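Local coordinates for B-type flagellar hook-associated protein 2 (Pseudomonas aeruginosa, PDB 5FHY) that caps the growing tip of the flagellar filament, promoting flagellin polymerisation there and keeping exported subunits from leaking away, at residues B[126-131]-B[170-175]. Numbering follows the deposited sequence.
Sequences DGKDIK and AANGEI
Asp126 and Asn172 lock together as a worked example of two loop segments joined largely by polar groups. The carboxylate of Asp126 stacks over the amide of Asn172, the two planes only 4° apart, with Asp126 OD2 3.1 Å from Asn172 CG. Asp126 holds CG beside its own backbone N (chi1 -70°), and Asn172 N donates to Asp126 OD1 from above the carboxylate plane, at 2.9 Å. In return Asn172 OD1 accepts from Asp126 N; the modelled 2.4 Å is very short, and that length is doubtful. Asn172 ND2 has its partner on strand 180-184, at Ser183 OG. Buried Ala170 packs closely too, its CB 3.3 Å from Lys128 O, while its N donates to Asp129 OD1 nearly along the C-O axis (3.2 Å). The looser part is bridged by water, which accepts from Gly127 N and donates to Asp129 OD2 and Ala170 O. Within 126-131, Lys128, centre of an inverse gamma turn, hydrogen-bonds through NZ to Asp126 O. The touching parts run antiparallel, then continue into strands 130-136 and 173-177 of separate antiparallel sheets, consistent with a connection between two sheet-bearing domains of FliD.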
loop_
_atom_site.group_PDB
_atom_site.type_symbol
_atom_site.label_atom_id
_atom_site.label_comp_id
_atom_site.label_asym_id
_atom_site.label_seq_id
_atom_site.Cartn_x
_atom_site.Cartn_y
_atom_site.Cartn_z
ATOM N N ASP B 126 -8.471 -56.151 -24.279
ATOM C CA ASP B 126 -9.339 -57.097 -24.975
ATOM C C ASP B 126 -9.537 -58.381 -24.166
ATOM O O ASP B 126 -8.577 -58.956 -23.659
ATOM C CB ASP B 126 -8.761 -57.445 -26.351
ATOM C CG ASP B 126 -8.840 -56.290 -27.333
ATOM O OD1 ASP B 126 -9.859 -55.567 -27.333
ATOM O OD2 ASP B 126 -7.872 -56.104 -28.103
ATOM N N GLY B 127 -10.782 -58.835 -24.067
ATOM C CA GLY B 127 -11.083 -60.117 -23.450
ATOM C C GLY B 127 -11.222 -60.121 -21.938
ATOM O O GLY B 127 -11.527 -61.152 -21.343
ATOM N N LYS B 128 -10.993 -58.976 -21.307
ATOM C CA LYS B 128 -11.102 -58.892 -19.857
ATOM C C LYS B 128 -12.543 -58.559 -19.474
ATOM O O LYS B 128 -12.792 -57.660 -18.672
ATOM C CB LYS B 128 -10.135 -57.852 -19.277
ATOM C CG LYS B 128 -8.658 -58.199 -19.422
ATOM C CD LYS B 128 -8.149 -57.803 -20.793
ATOM C CE LYS B 128 -6.686 -58.140 -20.996
ATOM N NZ LYS B 128 -6.264 -57.788 -22.382
ATOM N N ASP B 129 -13.486 -59.291 -20.057
ATOM C CA ASP B 129 -14.902 -59.092 -19.768
ATOM C C ASP B 129 -15.288 -59.815 -18.484
ATOM O O ASP B 129 -14.714 -60.852 -18.159
ATOM C CB ASP B 129 -15.768 -59.594 -20.931
ATOM C CG ASP B 129 -15.635 -58.736 -22.184
ATOM O OD1 ASP B 129 -15.593 -57.492 -22.070
ATOM O OD2 ASP B 129 -15.572 -59.313 -23.290
ATOM N N ILE B 130 -16.263 -59.271 -17.761
ATOM C CA ILE B 130 -16.756 -59.912 -16.548
ATOM C C ILE B 130 -17.757 -61.008 -16.912
ATOM O O ILE B 130 -18.692 -60.768 -17.673
ATOM C CB ILE B 130 -17.422 -58.901 -15.587
ATOM C CG1 ILE B 130 -16.471 -57.746 -15.272
ATOM C CG2 ILE B 130 -17.845 -59.587 -14.291
ATOM C CD1 ILE B 130 -17.108 -56.648 -14.440
ATOM N N LYS B 131 -17.557 -62.206 -16.370
ATOM C CA LYS B 131 -18.454 -63.327 -16.641
ATOM C C LYS B 131 -19.037 -63.883 -15.346
ATOM O O LYS B 131 -18.344 -63.980 -14.332
ATOM C CB LYS B 131 -17.724 -64.436 -17.408
ATOM C CG LYS B 131 -18.606 -65.623 -17.770
ATOM C CD LYS B 131 -17.894 -66.623 -18.666
ATOM C CE LYS B 131 -18.885 -67.627 -19.247
ATOM N NZ LYS B 131 -18.255 -68.627 -20.159
ATOM N N ALA B 170 -14.777 -54.442 -22.350
ATOM C CA ALA B 170 -13.340 -54.398 -22.137
ATOM C C ALA B 170 -12.668 -54.527 -23.499
ATOM O O ALA B 170 -13.037 -55.380 -24.304
ATOM C CB ALA B 170 -12.889 -55.502 -21.193
ATOM N N ALA B 171 -11.684 -53.678 -23.759
ATOM C CA ALA B 171 -11.060 -53.651 -25.073
ATOM C C ALA B 171 -9.714 -52.943 -25.043
ATOM O O ALA B 171 -9.436 -52.149 -24.142
ATOM C CB ALA B 171 -11.982 -52.977 -26.078
ATOM N N ASN B 172 -8.886 -53.216 -26.045
ATOM C CA ASN B 172 -7.631 -52.495 -26.178
ATOM C C ASN B 172 -7.888 -51.153 -26.839
ATOM O O ASN B 172 -8.859 -50.995 -27.579
ATOM C CB ASN B 172 -6.611 -53.283 -27.005
ATOM C CG ASN B 172 -6.010 -54.453 -26.251
ATOM O OD1 ASN B 172 -6.591 -54.971 -25.304
ATOM N ND2 ASN B 172 -4.830 -54.876 -26.678
ATOM N N GLY B 173 -7.009 -50.194 -26.583
ATOM C CA GLY B 173 -7.069 -48.921 -27.272
ATOM C C GLY B 173 -6.162 -48.973 -28.484
ATOM O O GLY B 173 -5.557 -50.008 -28.771
ATOM N N GLU B 174 -6.066 -47.863 -29.205
ATOM C CA GLU B 174 -5.189 -47.799 -30.365
ATOM C C GLU B 174 -4.576 -46.420 -30.514
ATOM O O GLU B 174 -5.261 -45.405 -30.401
ATOM C CB GLU B 174 -5.943 -48.159 -31.646
ATOM C CG GLU B 174 -5.033 -48.366 -32.852
ATOM C CD GLU B 174 -5.794 -48.672 -34.129
ATOM O OE1 GLU B 174 -6.774 -47.958 -34.424
ATOM O OE2 GLU B 174 -5.419 -49.632 -34.835
ATOM N N ILE B 175 -3.274 -46.396 -30.768
ATOM C CA ILE B 175 -2.581 -45.168 -31.114
ATOM C C ILE B 175 -1.790 -45.397 -32.390
ATOM O O ILE B 175 -1.614 -46.532 -32.829
ATOM C CB ILE B 175 -1.627 -44.700 -29.991
ATOM C CG1 ILE B 175 -0.469 -45.684 -29.821
ATOM C CG2 ILE B 175 -2.363 -44.549 -28.670
ATOM C CD1 ILE B 175 0.456 -45.332 -28.680
HETATM O O HOH W 1 -13.509 -57.999 -24.397
#